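Local coordinates for chitin oligosaccahride binding protein NagB1 (Paenibacillus sp. FPU-7, PDB 7EHP), which binds short chitin oligosaccharides, N,N'-diacetylchitobiose and triacetylchitotriose, as a solute-binding protein, probably delivering them to an ABC transporter, at residues A231-G243 and K255-F267. Sequence-based numbering, arbitrary orientation.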
ATOM      1  N   ALA A 231       4.659   9.997  15.035  1.00 14.42           N
ATOM      2  CA  ALA A 231       5.825  10.878  15.071  1.00 16.63           C
ATOM      3  C   ALA A 231       5.681  12.006  14.071  1.00 19.56           C
ATOM      4  O   ALA A 231       5.925  13.173  14.396  1.00 21.57           O
ATOM      5  CB  ALA A 231       7.112  10.092  14.803  1.00 16.25           C
ATOM      6  N   PHE A 232       5.257  11.677  12.845  1.00 20.32           N
ATOM      7  CA  PHE A 232       5.085  12.709  11.832  1.00 16.98           C
ATOM      8  C   PHE A 232       3.965  13.679  12.201  1.00 21.80           C
ATOM      9  O   PHE A 232       4.135  14.903  12.124  1.00 19.46           O
ATOM     10  CB  PHE A 232       4.815  12.070  10.474  1.00 17.52           C
ATOM     11  CG  PHE A 232       4.658  13.067   9.375  1.00 17.72           C
ATOM     12  CD1 PHE A 232       5.746  13.851   8.978  1.00 19.50           C
ATOM     13  CD2 PHE A 232       3.427  13.251   8.756  1.00 14.12           C
ATOM     14  CE1 PHE A 232       5.615  14.789   7.971  1.00 17.48           C
ATOM     15  CE2 PHE A 232       3.275  14.189   7.754  1.00 17.12           C
ATOM     16  CZ  PHE A 232       4.382  14.962   7.350  1.00 21.49           C
ATOM     17  N   ARG A 233       2.791  13.162  12.570  1.00 24.21           N
ATOM     18  CA  ARG A 233       1.678  14.081  12.786  1.00 23.28           C
ATOM     19  C   ARG A 233       1.851  14.900  14.062  1.00 20.32           C
ATOM     20  O   ARG A 233       1.272  15.988  14.177  1.00 26.32           O
ATOM     21  CB  ARG A 233       0.347  13.316  12.793  1.00 27.19           C
ATOM     22  CG  ARG A 233      -0.129  12.828  14.144  1.00 27.62           C
ATOM     23  CD  ARG A 233      -1.393  11.966  13.988  1.00 28.68           C
ATOM     24  NE  ARG A 233      -1.753  11.317  15.245  1.00 32.21           N
ATOM     25  CZ  ARG A 233      -2.444  10.187  15.338  1.00 26.41           C
ATOM     26  NH1 ARG A 233      -2.854   9.552  14.242  1.00 20.89           N
ATOM     27  NH2 ARG A 233      -2.708   9.684  16.532  1.00 25.70           N
ATOM     28  N   GLU A 234       2.648  14.424  15.009  1.00 21.11           N
ATOM     29  CA  GLU A 234       2.940  15.188  16.210  1.00 22.33           C
ATOM     30  C   GLU A 234       4.145  16.118  16.036  1.00 23.29           C
ATOM     31  O   GLU A 234       4.610  16.700  17.017  1.00 26.17           O
ATOM     32  CB  GLU A 234       3.145  14.235  17.398  1.00 22.74           C
ATOM     33  CG  GLU A 234       1.838  13.574  17.879  1.00 18.51           C
ATOM     34  CD  GLU A 234       2.029  12.306  18.742  1.00 21.63           C
ATOM     35  OE1 GLU A 234       3.163  12.012  19.206  1.00 20.13           O
ATOM     36  OE2 GLU A 234       1.022  11.594  18.962  1.00 18.90           O
ATOM     37  N   GLY A 235       4.646  16.278  14.816  1.00 22.76           N
ATOM     38  CA  GLY A 235       5.666  17.274  14.539  1.00 20.29           C
ATOM     39  C   GLY A 235       7.073  16.926  14.962  1.00 25.37           C
ATOM     40  O   GLY A 235       7.925  17.822  15.033  1.00 26.17           O
ATOM     41  N   ARG A 236       7.358  15.659  15.239  1.00 22.80           N
ATOM     42  CA  ARG A 236       8.704  15.265  15.649  1.00 24.63           C
ATOM     43  C   ARG A 236       9.589  14.865  14.480  1.00 21.40           C
ATOM     44  O   ARG A 236      10.809  14.757  14.652  1.00 27.19           O
ATOM     45  CB  ARG A 236       8.640  14.117  16.657  1.00 23.59           C
ATOM     46  CG  ARG A 236       7.880  14.491  17.906  1.00 25.69           C
ATOM     47  CD  ARG A 236       7.994  13.439  18.966  1.00 31.02           C
ATOM     48  NE  ARG A 236       6.838  12.550  18.956  1.00 34.35           N
ATOM     49  CZ  ARG A 236       6.910  11.284  18.576  1.00 30.93           C
ATOM     50  NH1 ARG A 236       8.084  10.798  18.181  1.00 34.18           N
ATOM     51  NH2 ARG A 236       5.828  10.515  18.588  1.00 19.15           N
ATOM     52  N   ALA A 237       9.019  14.647  13.307  1.00 19.66           N
ATOM     53  CA  ALA A 237       9.786  14.236  12.143  1.00 21.29           C
ATOM     54  C   ALA A 237       9.488  15.173  10.992  1.00 21.96           C
ATOM     55  O   ALA A 237       8.340  15.593  10.811  1.00 21.57           O
ATOM     56  CB  ALA A 237       9.462  12.797  11.741  1.00 15.75           C
ATOM     57  N   ALA A 238      10.524  15.484  10.205  1.00 17.73           N
ATOM     58  CA  ALA A 238      10.346  16.372   9.059  1.00 20.38           C
ATOM     59  C   ALA A 238       9.629  15.679   7.907  1.00 19.55           C
ATOM     60  O   ALA A 238       8.932  16.333   7.121  1.00 20.80           O
ATOM     61  CB  ALA A 238      11.712  16.901   8.599  1.00 20.91           C
ATOM     62  N   MET A 239       9.809  14.369   7.773  1.00 16.82           N
ATOM     63  CA  MET A 239       9.303  13.623   6.631  1.00 19.69           C
ATOM     64  C   MET A 239       8.858  12.252   7.113  1.00 19.29           C
ATOM     65  O   MET A 239       9.200  11.806   8.217  1.00 17.24           O
ATOM     66  CB  MET A 239      10.370  13.466   5.528  1.00 17.63           C
ATOM     67  CG  MET A 239      10.972  14.773   5.018  1.00 21.08           C
ATOM     68  SD  MET A 239      12.282  14.463   3.803  1.00 20.72           S
ATOM     69  CE  MET A 239      13.621  14.143   4.961  1.00 15.16           C
ATOM     70  N   MET A 240       8.101  11.577   6.252  1.00 20.48           N
ATOM     71  CA  MET A 240       7.656  10.204   6.474  1.00 15.06           C
ATOM     72  C   MET A 240       7.337   9.606   5.118  1.00 15.74           C
ATOM     73  O   MET A 240       6.448  10.118   4.430  1.00 16.73           O
ATOM     74  CB  MET A 240       6.407  10.167   7.350  1.00 17.94           C
ATOM     75  CG  MET A 240       5.804   8.778   7.484  1.00 16.02           C
ATOM     76  SD  MET A 240       4.419   8.794   8.625  1.00 17.41           S
ATOM     77  CE  MET A 240       3.111   9.422   7.554  1.00 19.21           C
ATOM     78  N   PHE A 241       8.018   8.522   4.745  1.00 11.97           N
ATOM     79  CA  PHE A 241       7.649   7.797   3.534  1.00 15.01           C
ATOM     80  C   PHE A 241       6.480   6.871   3.860  1.00 15.90           C
ATOM     81  O   PHE A 241       6.569   6.049   4.778  1.00 14.70           O
ATOM     82  CB  PHE A 241       8.843   7.001   2.986  1.00 12.63           C
ATOM     83  CG  PHE A 241       8.627   6.436   1.608  1.00 14.88           C
ATOM     84  CD1 PHE A 241       7.843   5.316   1.418  1.00 15.08           C
ATOM     85  CD2 PHE A 241       9.223   7.024   0.493  1.00 18.06           C
ATOM     86  CE1 PHE A 241       7.633   4.795   0.139  1.00 14.60           C
ATOM     87  CE2 PHE A 241       9.017   6.498  -0.802  1.00 19.79           C
ATOM     88  CZ  PHE A 241       8.217   5.387  -0.970  1.00 17.37           C
ATOM     89  N   ASP A 242       5.395   6.984   3.100  1.00 15.08           N
ATOM     90  CA  ASP A 242       4.179   6.235   3.409  1.00 15.59           C
ATOM     91  C   ASP A 242       3.267   6.228   2.187  1.00 13.81           C
ATOM     92  O   ASP A 242       3.522   6.902   1.183  1.00 16.99           O
ATOM     93  CB  ASP A 242       3.458   6.840   4.629  1.00 15.75           C
ATOM     94  CG  ASP A 242       2.718   5.802   5.447  1.00 19.93           C
ATOM     95  OD1 ASP A 242       2.415   4.720   4.894  1.00 16.82           O
ATOM     96  OD2 ASP A 242       2.447   6.063   6.648  1.00 16.17           O
ATOM     97  N   GLY A 243       2.201   5.456   2.285  1.00 14.57           N
ATOM     98  CA  GLY A 243       1.197   5.432   1.249  1.00 16.85           C
ATOM     99  C   GLY A 243       0.140   6.493   1.446  1.00 16.28           C
ATOM    100  O   GLY A 243      -0.058   6.994   2.551  1.00 19.65           O
ATOM    101  N   LYS A 255      -5.741  15.702  17.216  1.00 54.79           N
ATOM    102  CA  LYS A 255      -4.598  14.806  17.178  1.00 52.03           C
ATOM    103  C   LYS A 255      -3.385  15.432  16.526  1.00 57.57           C
ATOM    104  O   LYS A 255      -2.249  15.142  16.919  1.00 43.72           O
ATOM    105  CB  LYS A 255      -4.932  13.549  16.382  1.00 52.72           C
ATOM    106  CG  LYS A 255      -5.868  12.604  17.038  1.00 50.29           C
ATOM    107  CD  LYS A 255      -6.202  11.553  16.025  1.00 44.05           C
ATOM    108  CE  LYS A 255      -7.229  10.601  16.556  1.00 46.83           C
ATOM    109  NZ  LYS A 255      -7.960   9.915  15.467  1.00 43.03           N
ATOM    110  N   THR A 256      -3.625  16.286  15.542  1.00 61.05           N
ATOM    111  CA  THR A 256      -2.630  16.714  14.576  1.00 55.93           C
ATOM    112  C   THR A 256      -2.274  18.170  14.845  1.00 65.47           C
ATOM    113  O   THR A 256      -3.103  19.069  14.649  1.00 62.90           O
ATOM    114  CB  THR A 256      -3.171  16.527  13.162  1.00 67.26           C
ATOM    115  OG1 THR A 256      -3.539  15.149  12.976  1.00 68.89           O
ATOM    116  CG2 THR A 256      -2.120  16.956  12.120  1.00 62.92           C
ATOM    117  N   LYS A 257      -1.042  18.393  15.304  1.00 62.86           N
ATOM    118  CA  LYS A 257      -0.524  19.749  15.436  1.00 63.59           C
ATOM    119  C   LYS A 257      -0.535  20.471  14.098  1.00 66.71           C
ATOM    120  O   LYS A 257      -0.934  21.639  14.007  1.00 64.24           O
ATOM    121  CB  LYS A 257       0.905  19.699  15.972  1.00 62.44           C
ATOM    122  CG  LYS A 257       1.041  19.012  17.313  1.00 63.07           C
ATOM    123  CD  LYS A 257       2.497  18.872  17.709  1.00 53.39           C
ATOM    124  CE  LYS A 257       2.626  18.250  19.097  1.00 55.17           C
ATOM    125  NZ  LYS A 257       2.063  16.873  19.142  1.00 47.97           N
ATOM    126  N   ILE A 258      -0.135  19.765  13.043  1.00 68.11           N
ATOM    127  CA  ILE A 258       0.455  20.347  11.847  1.00 56.94           C
ATOM    128  C   ILE A 258      -0.406  20.071  10.615  1.00 56.30           C
ATOM    129  O   ILE A 258       0.122  19.812   9.528  1.00 61.35           O
ATOM    130  CB  ILE A 258       1.877  19.783  11.676  1.00 49.24           C
ATOM    131  CG1 ILE A 258       1.804  18.256  11.540  1.00 49.01           C
ATOM    132  CG2 ILE A 258       2.764  20.166  12.868  1.00 47.79           C
ATOM    133  CD1 ILE A 258       2.995  17.627  10.868  1.00 34.67           C
ATOM    134  N   ALA A 259      -1.730  20.164  10.762  1.00 45.16           N
ATOM    135  CA  ALA A 259      -2.637  19.650   9.734  1.00 47.40           C
ATOM    136  C   ALA A 259      -2.478  20.374   8.392  1.00 45.10           C
ATOM    137  O   ALA A 259      -2.321  19.734   7.345  1.00 37.23           O
ATOM    138  CB  ALA A 259      -4.078  19.740  10.234  1.00 59.26           C
ATOM    139  N   GLU A 260      -2.534  21.707   8.390  1.00 38.69           N
ATOM    140  CA  GLU A 260      -2.513  22.411   7.110  1.00 40.41           C
ATOM    141  C   GLU A 260      -1.119  22.495   6.500  1.00 43.76           C
ATOM    142  O   GLU A 260      -0.984  22.607   5.276  1.00 40.88           O
ATOM    143  CB  GLU A 260      -3.096  23.820   7.259  1.00 45.25           C
ATOM    144  CG  GLU A 260      -3.549  24.481   5.948  1.00 52.55           C
ATOM    145  CD  GLU A 260      -4.585  23.678   5.146  1.00 61.95           C
ATOM    146  OE1 GLU A 260      -4.827  24.053   3.973  1.00 59.89           O
ATOM    147  OE2 GLU A 260      -5.177  22.704   5.679  1.00 60.31           O
ATOM    148  N   ASP A 261      -0.068  22.460   7.308  1.00 33.81           N
ATOM    149  CA  ASP A 261       1.264  22.505   6.730  1.00 38.30           C
ATOM    150  C   ASP A 261       1.833  21.110   6.460  1.00 41.16           C
ATOM    151  O   ASP A 261       3.063  20.934   6.435  1.00 31.37           O
ATOM    152  CB  ASP A 261       2.184  23.367   7.606  1.00 39.87           C
ATOM    153  CG  ASP A 261       2.069  23.046   9.078  1.00 48.55           C
ATOM    154  OD1 ASP A 261       2.010  21.852   9.415  1.00 50.84           O
ATOM    155  OD2 ASP A 261       1.991  23.991   9.897  1.00 52.10           O
ATOM    156  N   ILE A 262       0.961  20.111   6.221  1.00 34.72           N
ATOM    157  CA  ILE A 262       1.390  18.784   5.776  1.00 29.27           C
ATOM    158  C   ILE A 262       1.368  18.748   4.255  1.00 25.89           C
ATOM    159  O   ILE A 262       0.354  19.096   3.634  1.00 25.89           O
ATOM    160  CB  ILE A 262       0.496  17.676   6.357  1.00 28.84           C
ATOM    161  CG1 ILE A 262       0.871  17.380   7.803  1.00 30.55           C
ATOM    162  CG2 ILE A 262       0.678  16.388   5.547  1.00 26.73           C
ATOM    163  CD1 ILE A 262      -0.093  16.449   8.516  1.00 35.58           C
ATOM    164  N   GLY A 263       2.476  18.318   3.651  1.00 21.99           N
ATOM    165  CA  GLY A 263       2.557  18.170   2.209  1.00 24.10           C
ATOM    166  C   GLY A 263       3.058  16.808   1.760  1.00 20.16           C
ATOM    167  O   GLY A 263       3.216  15.892   2.569  1.00 20.83           O
ATOM    168  N   PHE A 264       3.343  16.668   0.473  1.00 17.38           N
ATOM    169  CA  PHE A 264       3.702  15.372  -0.089  1.00 21.92           C
ATOM    170  C   PHE A 264       4.512  15.626  -1.347  1.00 24.51           C
ATOM    171  O   PHE A 264       4.134  16.480  -2.154  1.00 30.50           O
ATOM    172  CB  PHE A 264       2.440  14.552  -0.407  1.00 18.14           C
ATOM    173  CG  PHE A 264       2.706  13.210  -1.047  1.00 18.36           C
ATOM    174  CD1 PHE A 264       2.920  13.097  -2.412  1.00 19.25           C
ATOM    175  CD2 PHE A 264       2.696  12.053  -0.282  1.00 15.63           C
ATOM    176  CE1 PHE A 264       3.160  11.861  -2.992  1.00 19.49           C
ATOM    177  CE2 PHE A 264       2.946  10.818  -0.847  1.00 14.80           C
ATOM    178  CZ  PHE A 264       3.165  10.714  -2.209  1.00 18.62           C
ATOM    179  N   PHE A 265       5.615  14.895  -1.526  1.00 22.43           N
ATOM    180  CA  PHE A 265       6.337  14.948  -2.790  1.00 22.27           C
ATOM    181  C   PHE A 265       6.844  13.562  -3.169  1.00 19.29           C
ATOM    182  O   PHE A 265       7.070  12.703  -2.315  1.00 18.97           O
ATOM    183  CB  PHE A 265       7.498  15.967  -2.756  1.00 23.78           C
ATOM    184  CG  PHE A 265       8.491  15.750  -1.642  1.00 20.24           C
ATOM    185  CD1 PHE A 265       9.546  14.869  -1.793  1.00 20.14           C
ATOM    186  CD2 PHE A 265       8.381  16.452  -0.457  1.00 20.30           C
ATOM    187  CE1 PHE A 265      10.465  14.670  -0.766  1.00 16.48           C
ATOM    188  CE2 PHE A 265       9.292  16.260   0.572  1.00 18.98           C
ATOM    189  CZ  PHE A 265      10.337  15.370   0.414  1.00 20.40           C
ATOM    190  N   SER A 266       7.019  13.354  -4.471  1.00 21.47           N
ATOM    191  CA  SER A 266       7.637  12.127  -4.954  1.00 21.84           C
ATOM    192  C   SER A 266       9.085  12.049  -4.474  1.00 20.68           C
ATOM    193  O   SER A 266       9.756  13.068  -4.281  1.00 23.45           O
ATOM    194  CB  SER A 266       7.570  12.071  -6.478  1.00 23.87           C
ATOM    195  OG  SER A 266       8.241  10.928  -6.976  1.00 30.17           O
ATOM    196  N   PHE A 267       9.556  10.823  -4.255  1.00 17.66           N
ATOM    197  CA  PHE A 267      10.889  10.618  -3.701  1.00 19.32           C
ATOM    198  C   PHE A 267      11.941  11.223  -4.624  1.00 19.47           C
ATOM    199  O   PHE A 267      11.841  11.080  -5.844  1.00 20.26           O
ATOM    200  CB  PHE A 267      11.166   9.124  -3.514  1.00 20.41           C
ATOM    201  CG  PHE A 267      12.372   8.846  -2.699  1.00 17.28           C
ATOM    202  CD1 PHE A 267      12.308   8.862  -1.313  1.00 19.33           C
ATOM    203  CD2 PHE A 267      13.599   8.619  -3.319  1.00 23.13           C
ATOM    204  CE1 PHE A 267      13.451   8.618  -0.548  1.00 20.04           C
ATOM    205  CE2 PHE A 267      14.742   8.383  -2.578  1.00 18.64           C
ATOM    206  CZ  PHE A 267      14.678   8.391  -1.189  1.00 24.27           C
TER
HETATM  207  O   HOH W   1      -1.206  12.206  18.147  1.00 23.93           O
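The two backbones come closest, CA to CA, where the end of helix 225-233 meets the loop 255-258, Arg-233 and Thr-256 CA lying 5.4 Å apart; farther on, strands 237-243 and 262-265 both pair with strand 109-125 in the sheet of this periplasmic-binding-protein fold. A Schellman motif with Gly-235 at C' ends the helix, and Ile-258 packs against its last carbonyls, CD1 lying 3.2 Å from Phe-232 O. The extended Arg-233 side chain crosses that of Lys-255 at a slant, and Lys-255 CD lies over one face of the guanidinium, toward its rim. In the plane of that group, Arg-233 NE donates to a water 3.1 Å away, which in turn donates to Glu-234 OE2 and, weakly, to Lys-255 O. Arg-233 NH1 also bonds to Ala-249 O, and it and Lys-255 NZ form salt bridges to Asp-13, whose carboxylate probably offsets the two like charges. A leucine in place of Arg-233 has no side-chain N-H to offer, and would probably leave the Ala-249 carbonyl and the water short of a partner and Asp-13 with Lys-255 as its one cation from this contact. Deeper in, Phe-232, its CG anti to the backbone N (chi1 -179°), brings CE2 to 4.0 Å from Ile-262 CG1. Phe-267 CD1 meets the edge of the Phe-241 ring, and in a Met-aromatic contact Met-239 SD lies 4.0 Å from CZ at the edge of the Phe-265 ring.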